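Local coordinates for Methylcobalamin\: coenzyme M methyltransferase (Methanosarcina mazei, PDB 4AY7), which catalyses transfer of a methyl group from a methylated corrinoid to coenzyme M, a zinc-dependent step of methanogenesis, at residues Gln38-Asp46 / Pro329-Lys337. Numbering follows the deposited sequence.
Sequences QTGIVELMD and PMTPLENVK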
ATOM      1  N   GLN A  38       3.283   4.692   0.369  1.00 19.84           N
ATOM      2  CA  GLN A  38       3.133   5.996   1.030  1.00 20.47           C
ATOM      3  C   GLN A  38       3.936   7.120   0.300  1.00 20.58           C
ATOM      4  O   GLN A  38       5.061   6.891  -0.195  1.00 19.81           O
ATOM      5  CB  GLN A  38       3.468   5.878   2.545  1.00 21.02           C
ATOM      6  CG  GLN A  38       4.891   6.195   2.961  1.00 20.89           C
ATOM      7  CD  GLN A  38       5.146   7.698   3.105  1.00 21.23           C
ATOM      8  OE1 GLN A  38       4.219   8.425   3.483  1.00 21.74           O
ATOM      9  NE2 GLN A  38       6.352   8.181   2.707  1.00 19.73           N
ATOM     10  N   THR A  39       3.326   8.294   0.213  1.00 20.21           N
ATOM     11  CA  THR A  39       3.890   9.424  -0.545  1.00 21.74           C
ATOM     12  C   THR A  39       4.334  10.666   0.288  1.00 22.24           C
ATOM     13  O   THR A  39       4.657  11.724  -0.253  1.00 24.18           O
ATOM     14  CB  THR A  39       2.804   9.873  -1.533  1.00 22.58           C
ATOM     15  OG1 THR A  39       1.610  10.222  -0.811  1.00 24.48           O
ATOM     16  CG2 THR A  39       2.485   8.718  -2.531  1.00 22.38           C
ATOM     17  N   GLY A  40       4.307  10.565   1.601  1.00 21.90           N
ATOM     18  CA  GLY A  40       4.711  11.697   2.460  1.00 21.90           C
ATOM     19  C   GLY A  40       6.217  11.922   2.451  1.00 21.75           C
ATOM     20  O   GLY A  40       6.971  11.000   2.773  1.00 20.72           O
ATOM     21  N   ILE A  41       6.645  13.152   2.105  1.00 21.31           N
ATOM     22  CA  ILE A  41       8.092  13.486   2.025  1.00 21.46           C
ATOM     23  C   ILE A  41       8.312  14.776   2.774  1.00 22.22           C
ATOM     24  O   ILE A  41       7.455  15.668   2.746  1.00 22.22           O
ATOM     25  CB  ILE A  41       8.653  13.454   0.580  1.00 21.52           C
ATOM     26  CG1 ILE A  41       8.062  14.567  -0.282  1.00 21.91           C
ATOM     27  CG2 ILE A  41       8.343  12.118  -0.093  1.00 20.90           C
ATOM     28  CD1 ILE A  41       8.695  14.731  -1.654  1.00 21.25           C
ATOM     29  N   VAL A  42       9.411  14.817   3.506  1.00 22.71           N
ATOM     30  CA  VAL A  42       9.732  15.941   4.375  1.00 23.46           C
ATOM     31  C   VAL A  42       9.764  17.245   3.607  1.00 24.04           C
ATOM     32  O   VAL A  42       9.347  18.244   4.149  1.00 25.17           O
ATOM     33  CB  VAL A  42      11.052  15.710   5.153  1.00 23.96           C
ATOM     34  CG1 VAL A  42      11.444  16.922   6.008  1.00 25.16           C
ATOM     35  CG2 VAL A  42      10.947  14.446   6.006  1.00 23.10           C
ATOM     36  N   GLU A  43      10.292  17.260   2.384  1.00 25.17           N
ATOM     37  CA  GLU A  43      10.351  18.500   1.563  1.00 25.86           C
ATOM     38  C   GLU A  43       8.941  19.112   1.451  1.00 25.82           C
ATOM     39  O   GLU A  43       8.768  20.341   1.609  1.00 26.74           O
ATOM     40  CB  GLU A  43      10.966  18.277   0.190  1.00 27.55           C
ATOM     41  CG  GLU A  43      10.956  19.538  -0.717  1.00 29.31           C
ATOM     42  CD  GLU A  43      11.844  19.473  -1.989  1.00 30.18           C
ATOM     43  OE1 GLU A  43      12.579  18.464  -2.256  1.00 28.80           O
ATOM     44  OE2 GLU A  43      11.810  20.502  -2.732  1.00 29.62           O
ATOM     45  N   LEU A  44       7.943  18.272   1.238  1.00 24.50           N
ATOM     46  CA  LEU A  44       6.558  18.732   1.029  1.00 24.57           C
ATOM     47  C   LEU A  44       5.907  19.037   2.395  1.00 23.87           C
ATOM     48  O   LEU A  44       5.178  20.046   2.536  1.00 24.21           O
ATOM     49  CB  LEU A  44       5.741  17.738   0.195  1.00 23.93           C
ATOM     50  CG  LEU A  44       6.190  17.728  -1.276  1.00 25.05           C
ATOM     51  CD1 LEU A  44       5.326  16.794  -2.089  1.00 24.27           C
ATOM     52  CD2 LEU A  44       6.245  19.159  -1.871  1.00 26.44           C
ATOM     53  N   MET A  45       6.269  18.269   3.425  1.00 23.22           N
ATOM     54  CA  MET A  45       5.785  18.594   4.792  1.00 24.08           C
ATOM     55  C   MET A  45       6.175  20.035   5.090  1.00 25.91           C
ATOM     56  O   MET A  45       5.345  20.768   5.562  1.00 26.29           O
ATOM     57  CB  MET A  45       6.398  17.717   5.878  1.00 23.91           C
ATOM     58  CG  MET A  45       5.977  16.259   5.781  1.00 23.89           C
ATOM     59  SD  MET A  45       6.937  15.378   7.011  1.00 25.23           S
ATOM     60  CE  MET A  45       6.871  13.657   6.414  1.00 23.27           C
ATOM     61  N   ASP A  46       7.433  20.372   4.850  1.00 27.05           N
ATOM     62  CA  ASP A  46       7.943  21.745   5.056  1.00 30.33           C
ATOM     63  C   ASP A  46       7.228  22.803   4.193  1.00 30.38           C
ATOM     64  O   ASP A  46       6.824  23.818   4.723  1.00 31.87           O
ATOM     65  CB  ASP A  46       9.467  21.772   4.829  1.00 32.51           C
ATOM     66  CG  ASP A  46      10.227  21.163   6.008  1.00 35.72           C
ATOM     67  OD1 ASP A  46       9.588  20.732   7.002  1.00 38.22           O
ATOM     68  OD2 ASP A  46      11.462  21.123   5.992  1.00 38.41           O
ATOM     69  N   PRO A 329      11.042   9.239   3.446  1.00 23.68           N
ATOM     70  CA  PRO A 329      10.646  10.594   3.784  1.00 24.57           C
ATOM     71  C   PRO A 329      11.650  11.672   3.350  1.00 25.08           C
ATOM     72  O   PRO A 329      11.228  12.783   3.023  1.00 25.81           O
ATOM     73  CB  PRO A 329      10.504  10.548   5.290  1.00 25.10           C
ATOM     74  CG  PRO A 329      10.142   9.134   5.607  1.00 24.78           C
ATOM     75  CD  PRO A 329      10.784   8.281   4.550  1.00 24.68           C
ATOM     76  N   MET A 330      12.942  11.377   3.321  1.00 25.38           N
ATOM     77  CA  MET A 330      13.921  12.367   2.869  1.00 26.58           C
ATOM     78  C   MET A 330      14.154  12.401   1.366  1.00 25.98           C
ATOM     79  O   MET A 330      15.068  13.104   0.898  1.00 25.89           O
ATOM     80  CB  MET A 330      15.258  12.193   3.589  1.00 28.02           C
ATOM     81  CG  MET A 330      15.143  12.516   5.058  1.00 30.59           C
ATOM     82  SD  MET A 330      14.724  14.253   5.409  1.00 30.81           S
ATOM     83  CE  MET A 330      16.111  15.268   4.907  1.00 30.95           C
ATOM     84  N   THR A 331      13.303  11.717   0.588  1.00 23.12           N
ATOM     85  CA  THR A 331      13.367  11.824  -0.849  1.00 23.25           C
ATOM     86  C   THR A 331      13.116  13.272  -1.369  1.00 23.29           C
ATOM     87  O   THR A 331      12.070  13.869  -1.086  1.00 22.99           O
ATOM     88  CB  THR A 331      12.365  10.854  -1.486  1.00 21.72           C
ATOM     89  OG1 THR A 331      12.691   9.541  -1.023  1.00 21.20           O
ATOM     90  CG2 THR A 331      12.446  10.882  -2.996  1.00 21.27           C
ATOM     91  N   PRO A 332      14.048  13.812  -2.114  1.00 23.98           N
ATOM     92  CA  PRO A 332      13.762  15.128  -2.731  1.00 24.30           C
ATOM     93  C   PRO A 332      12.625  15.106  -3.716  1.00 24.19           C
ATOM     94  O   PRO A 332      12.444  14.101  -4.481  1.00 23.62           O
ATOM     95  CB  PRO A 332      15.050  15.524  -3.396  1.00 25.32           C
ATOM     96  CG  PRO A 332      16.101  14.579  -2.902  1.00 25.81           C
ATOM     97  CD  PRO A 332      15.414  13.347  -2.389  1.00 24.93           C
ATOM     98  N   LEU A 333      11.846  16.181  -3.718  1.00 24.66           N
ATOM     99  CA  LEU A 333      10.775  16.371  -4.692  1.00 25.09           C
ATOM    100  C   LEU A 333      11.240  16.101  -6.155  1.00 25.33           C
ATOM    101  O   LEU A 333      10.526  15.430  -6.939  1.00 25.19           O
ATOM    102  CB  LEU A 333      10.175  17.774  -4.565  1.00 26.16           C
ATOM    103  CG  LEU A 333       9.039  18.151  -5.525  1.00 26.88           C
ATOM    104  CD1 LEU A 333       7.909  17.177  -5.274  1.00 27.77           C
ATOM    105  CD2 LEU A 333       8.550  19.593  -5.319  1.00 27.32           C
ATOM    106  N   GLU A 334      12.390  16.621  -6.528  1.00 26.57           N
ATOM    107  CA  GLU A 334      12.838  16.516  -7.898  1.00 27.95           C
ATOM    108  C   GLU A 334      13.031  15.019  -8.252  1.00 25.52           C
ATOM    109  O   GLU A 334      12.975  14.639  -9.410  1.00 25.74           O
ATOM    110  CB  GLU A 334      14.140  17.307  -8.129  1.00 31.42           C
ATOM    111  CG  GLU A 334      15.303  16.839  -7.251  1.00 35.91           C
ATOM    112  CD  GLU A 334      16.704  17.233  -7.744  1.00 42.43           C
ATOM    113  OE1 GLU A 334      16.871  18.346  -8.280  1.00 44.78           O
ATOM    114  OE2 GLU A 334      17.634  16.383  -7.591  1.00 50.46           O
ATOM    115  N   ASN A 335      13.339  14.196  -7.284  1.00 24.37           N
ATOM    116  CA  ASN A 335      13.561  12.761  -7.540  1.00 23.94           C
ATOM    117  C   ASN A 335      12.207  12.079  -7.821  1.00 23.58           C
ATOM    118  O   ASN A 335      12.108  11.248  -8.727  1.00 23.80           O
ATOM    119  CB  ASN A 335      14.308  12.091  -6.388  1.00 23.34           C
ATOM    120  CG  ASN A 335      15.764  12.504  -6.338  1.00 24.13           C
ATOM    121  OD1 ASN A 335      16.136  13.424  -7.049  1.00 24.10           O
ATOM    122  ND2 ASN A 335      16.581  11.837  -5.535  1.00 23.65           N
ATOM    123  N   VAL A 336      11.169  12.508  -7.143  1.00 22.84           N
ATOM    124  CA  VAL A 336       9.800  11.975  -7.473  1.00 22.41           C
ATOM    125  C   VAL A 336       9.354  12.427  -8.875  1.00 22.93           C
ATOM    126  O   VAL A 336       8.821  11.630  -9.709  1.00 22.33           O
ATOM    127  CB  VAL A 336       8.741  12.446  -6.449  1.00 22.26           C
ATOM    128  CG1 VAL A 336       7.372  11.858  -6.871  1.00 22.38           C
ATOM    129  CG2 VAL A 336       9.123  12.060  -5.010  1.00 22.36           C
ATOM    130  N   LYS A 337       9.637  13.685  -9.193  1.00 23.90           N
ATOM    131  CA  LYS A 337       9.312  14.237 -10.484  1.00 25.42           C
ATOM    132  C   LYS A 337      10.060  13.555 -11.658  1.00 25.18           C
ATOM    133  O   LYS A 337       9.595  13.554 -12.789  1.00 23.91           O
ATOM    134  CB  LYS A 337       9.632  15.738 -10.531  1.00 27.37           C
ATOM    135  CG  LYS A 337       8.702  16.569  -9.680  1.00 28.40           C
ATOM    136  CD  LYS A 337       8.966  18.041  -9.777  1.00 31.02           C
ATOM    137  CE  LYS A 337       8.355  18.561 -11.057  1.00 32.76           C
ATOM    138  NZ  LYS A 337       8.630  20.019 -10.981  1.00 38.15           N
TER
HETATM  139  O   HOH W   1      11.999  14.877   1.439  1.00 24.98           O
HETATM  140  O   HOH W   2      13.855  18.649  -4.884  1.00 25.32           O
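Two loop-to-helix starts from near the two ends of the chain, those of helices 42-48 and 333-346, meet in a partly buried contact whose centre lies about 17 Å from the centre of the chain; the first backbone N-H of each helix is taken by an acceptor of the other segment, with Ile-41 and Leu-333 packed between them. Val-42 N, just after the N-cap Ile-41, donates to the loop carbonyl Pro-329 O at 2.8 Å, a nearly straight bond (168°). In return, the carboxylate of Glu-43 reaches the other helix just after its N-cap Pro-332: Leu-333 N donates to Glu-43 OE1 at 2.8 Å, coming from above the carboxylate plane. Glu-43 gets there because its CG stands anti to the backbone N (chi1 176°) and the chain runs on extended, crossing Leu-333 at about a right angle. The nearby helix N-terminus would be expected to stabilise the negative charge of the Glu-43 carboxylate. Water 2 donates to the same OE1 and accepts from Glu-334 N, while water 1 accepts from Glu-43 N and donates to Pro-329 O and Thr-331 O.

In this TIM barrel of the uroporphyrinogen decarboxylase family, helix 333-346 follows the last strand, 320-323, and helix 42-48 precedes the first, 78-80. Beside these bonds, Ile-41 CD1 lies 3.5 Å from Thr-331 O and meets Leu-333 CD1 and Val-336 CG2. Leu-44 adds CD1 at 4.1 Å from Leu-333 CD1 and also touches Leu-65 of helix 59-71. Val-42 CG2 sits 4.0 Å from Pro-329 CB and 3.8 Å from Met-330 SD. Gln-38, a coenzyme M-binding residue with no coenzyme M bound in this model, has its amide gripped twice by Gly-40: NE2 donates to Gly-40 O at 2.9 Å, and also to Ile-327 O, while Gly-40 N donates to OE1 from above the carbonyl plane.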